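Local coordinates for nucleoporin-like protein RIP (Homo sapiens, PDB 2OLM), which carries a zinc-finger Arf-GAP domain, is required for vesicle docking or fusion in acrosome biogenesis, and serves HIV-1 Rev as a cofactor in moving viral RNA to the cytoplasm, at the interface of chains A and B. Sequence-based numbering; all coordinates share one arbitrary frame. Chains: chain A/B, Nucleoporin-like protein RIP.

Contact 1: the interface of chains A and B. Residues chain A 3, 7, 10; chain B 21, 26.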
loop_
_atom_site.group_PDB
_atom_site.type_symbol
_atom_site.label_atom_id
_atom_site.label_comp_id
_atom_site.label_asym_id
_atom_site.label_seq_id
_atom_site.Cartn_x
_atom_site.Cartn_y
_atom_site.Cartn_z
ATOM N N SER A 3 12.234 10.742 8.210
ATOM C CA SER A 3 10.813 10.815 8.568
ATOM C C SER A 3 10.025 11.695 7.579
ATOM O O SER A 3 8.893 11.376 7.223
ATOM C CB SER A 3 10.658 11.359 9.989
ATOM O OG SER A 3 9.406 11.002 10.536
ATOM N N LYS A 7 7.114 10.464 5.310
ATOM C CA LYS A 7 5.821 11.144 5.261
ATOM C C LYS A 7 5.307 11.256 3.806
ATOM O O LYS A 7 4.165 10.934 3.515
ATOM C CB LYS A 7 5.933 12.524 5.897
ATOM C CG LYS A 7 4.659 13.315 5.909
ATOM C CD LYS A 7 4.924 14.722 6.488
ATOM C CE LYS A 7 3.868 15.701 6.092
ATOM N NZ LYS A 7 2.531 15.246 6.482
ATOM N N GLU A 10 4.517 7.715 2.282
ATOM C CA GLU A 10 3.276 7.110 2.700
ATOM C C GLU A 10 2.070 7.871 2.167
ATOM O O GLU A 10 1.049 7.277 1.839
ATOM C CB GLU A 10 3.214 7.013 4.226
ATOM C CG GLU A 10 4.341 6.168 4.815
ATOM C CD GLU A 10 4.431 4.773 4.248
ATOM O OE1 GLU A 10 3.419 4.070 4.234
ATOM O OE2 GLU A 10 5.518 4.383 3.766
ATOM N N GLY B 21 1.623 7.046 7.675
ATOM C CA GLY B 21 2.235 8.364 7.475
ATOM C C GLY B 21 2.169 9.296 8.685
ATOM O O GLY B 21 2.824 10.345 8.679
ATOM N N ARG B 26 5.785 6.538 11.980
ATOM C CA ARG B 26 6.907 6.454 11.031
ATOM C C ARG B 26 8.153 5.753 11.558
ATOM O O ARG B 26 9.101 5.474 10.815
ATOM C CB ARG B 26 7.317 7.848 10.561
ATOM C CG ARG B 26 6.253 8.543 9.832
ATOM C CD ARG B 26 6.741 9.968 9.444
ATOM N NE ARG B 26 5.579 10.794 9.244
ATOM C CZ ARG B 26 5.528 12.087 9.478
ATOM N NH1 ARG B 26 6.606 12.763 9.904
ATOM N NH2 ARG B 26 4.394 12.707 9.274
#
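Packing of aliphatic carbon over a flat cation is the main contact between A:Lys7 and B:Arg26. The CB of A:Lys7 stands over the centre of the guanidinium, 3.6 Å from CZ of B:Arg26, and its CG lies 3.4 Å from NH2 of B:Arg26. With CG trans to the backbone N (chi1 -180°), the lysine stem runs across that face. The chain bends at its last torsion, leaving its ammonium NZ 4.2 Å from NH2 of B:Arg26, two like charges near each other without touching.

Further along the helix, CB of A:Glu10 rests 3.7 Å from CA of B:Gly21, with its CG also near this glycine.

Polar contact across this patch is slight: A:Ser3 OG, at the guanidinium edge and in its plane, takes a weak hydrogen bond from B:Arg26 NH1. Because the serine is poorly ordered, this bond is weak evidence for binding.

Within chain B, the carbonyl O of B:Gly21 accepts from NE of B:Arg26 at 2.8 Å and from NH2 of B:Arg26 at 2.9 Å. NH2 comes nearly in line with C=O (168°), whereas NE lies 49° above the carbonyl plane. This side-on grip should limit rotation of the guanidinium and keep its face towards A:Lys7.

The patch belongs to a two-fold interface between Arf-GAP domains, possibly a crystal contact: helix 3-20 of chain A meets the turn after the same helix of chain B, with B:Arg26 closing 3-10 helix 23-26.

Contact 2: the interface of chains A and B. Residues chain A 14, 17; chain B 14, 17-18.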
loop_
_atom_site.group_PDB
_atom_site.type_symbol
_atom_site.label_atom_id
_atom_site.label_comp_id
_atom_site.label_asym_id
_atom_site.label_seq_id
_atom_site.Cartn_x
_atom_site.Cartn_y
_atom_site.Cartn_z
ATOM N N LYS A 14 -0.989 6.336 0.039
ATOM C CA LYS A 14 -2.403 6.575 0.351
ATOM C C LYS A 14 -3.166 7.047 -0.917
ATOM O O LYS A 14 -4.266 6.545 -1.250
ATOM C CB LYS A 14 -2.515 7.592 1.494
ATOM C CG LYS A 14 -3.964 7.917 1.865
ATOM C CD LYS A 14 -4.105 9.049 2.910
ATOM C CE LYS A 14 -5.587 9.433 3.076
ATOM N NZ LYS A 14 -5.836 10.704 3.882
ATOM N N ARG A 17 -3.615 4.128 -3.335
ATOM C CA ARG A 17 -4.682 3.204 -2.934
ATOM C C ARG A 17 -6.098 3.804 -3.027
ATOM O O ARG A 17 -7.077 3.063 -3.199
ATOM C CB ARG A 17 -4.381 2.684 -1.540
ATOM C CG ARG A 17 -3.114 1.845 -1.468
ATOM C CD ARG A 17 -3.214 0.538 -2.249
ATOM N NE ARG A 17 -1.929 -0.148 -2.292
ATOM C CZ ARG A 17 -1.677 -1.180 -3.088
ATOM N NH1 ARG A 17 -2.619 -1.629 -3.872
ATOM N NH2 ARG A 17 -0.505 -1.753 -3.092
ATOM N N LYS B 14 -5.819 2.000 1.807
ATOM C CA LYS B 14 -5.798 3.466 1.873
ATOM C C LYS B 14 -5.810 3.943 3.351
ATOM O O LYS B 14 -5.016 4.821 3.767
ATOM C CB LYS B 14 -6.981 4.036 1.081
ATOM C CG LYS B 14 -7.046 5.564 1.120
ATOM C CD LYS B 14 -8.313 6.156 0.457
ATOM C CE LYS B 14 -8.383 7.673 0.712
ATOM N NZ LYS B 14 -9.708 8.328 0.333
ATOM N N ARG B 17 -2.421 3.263 4.972
ATOM C CA ARG B 17 -1.389 4.229 4.580
ATOM C C ARG B 17 -1.625 5.652 5.121
ATOM O O ARG B 17 -0.666 6.417 5.298
ATOM C CB ARG B 17 -1.255 4.217 3.068
ATOM C CG ARG B 17 -0.754 2.890 2.517
ATOM C CD ARG B 17 0.678 2.568 2.937
ATOM N NE ARG B 17 1.053 1.220 2.529
ATOM C CZ ARG B 17 2.148 0.603 2.960
ATOM N NH1 ARG B 17 2.950 1.224 3.782
ATOM N NH2 ARG B 17 2.433 -0.607 2.569
ATOM N N ASP B 18 -2.878 5.988 5.411
ATOM C CA ASP B 18 -3.181 7.168 6.200
ATOM C C ASP B 18 -2.470 7.049 7.558
ATOM O O ASP B 18 -1.837 7.995 8.018
ATOM C CB ASP B 18 -4.681 7.357 6.360
ATOM C CG ASP B 18 -5.041 8.627 7.122
ATOM O OD1 ASP B 18 -5.077 9.719 6.501
ATOM O OD2 ASP B 18 -5.286 8.519 8.355
#
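A:Lys14 reaches B:Asp18 through a salt bridge that is also a hydrogen bond: its ammonium NZ donates to the carboxylate OD1 of B:Asp18 at 2.9 Å. The nitrogen approaches OD1 on the anti side, 23° out of the carboxylate plane. The two side chains run side by side and point the same way, and this brings the aliphatic part of the lysine along the aspartate as well, with CD of A:Lys14 3.9 Å from CB of B:Asp18. The lysine chain is extended beyond CG, which carries NZ out to the carboxylate.

Next to this pair, the lysine stems of the two chains meet near their bases. CG of A:Lys14 lies 3.9 Å from CG of B:Lys14, and the chains pass at a slant to one another. NZ of A:Lys14 and NZ of B:Lys14 end 5.8 Å apart; by symmetry each ammonium should have an aspartate carboxylate beside it, which would be expected to offset part of the like charge.

Outside the lysines, each Arg17 packs against the opposite helix through its beta carbon. CB of B:Arg17 is 3.8 Å from CA of A:Lys14, and the exchanged pair repeats this spacing. In each arginine CG lies opposite the carbonyl carbon (chi1 -65°) and the chain bends at chi2 (-66°), turning the rest of it away from the partner's Lys14. NE of A:Arg17 and NE of B:Arg17 are 5.8 Å apart.

This is the helix-against-helix part of the two-fold interface between two Arf-GAP domains, which may be a crystal contact; all five residues lie on helix 3-20. Close backbone approach shows in CB of A:Arg17, which stands 3.7 Å from the backbone N of B:Lys14.

Contact 1 and contact 2 lie about 11 Å apart, measured between the centres of their C-alpha atoms, and both use helix 3-20 of chain A. On chain B, contact 2 uses the later part of the equivalent helix, whereas contact 1 uses residues that follow it. The two helices run antiparallel: the N-terminal half of the chain A helix faces the turn after the chain B helix, and its C-terminal half faces that helix itself. The two-fold symmetry repeats each contact with the chains exchanged, extending the helix pairing at both ends. The pairing may reflect crystal packing rather than a biological dimer.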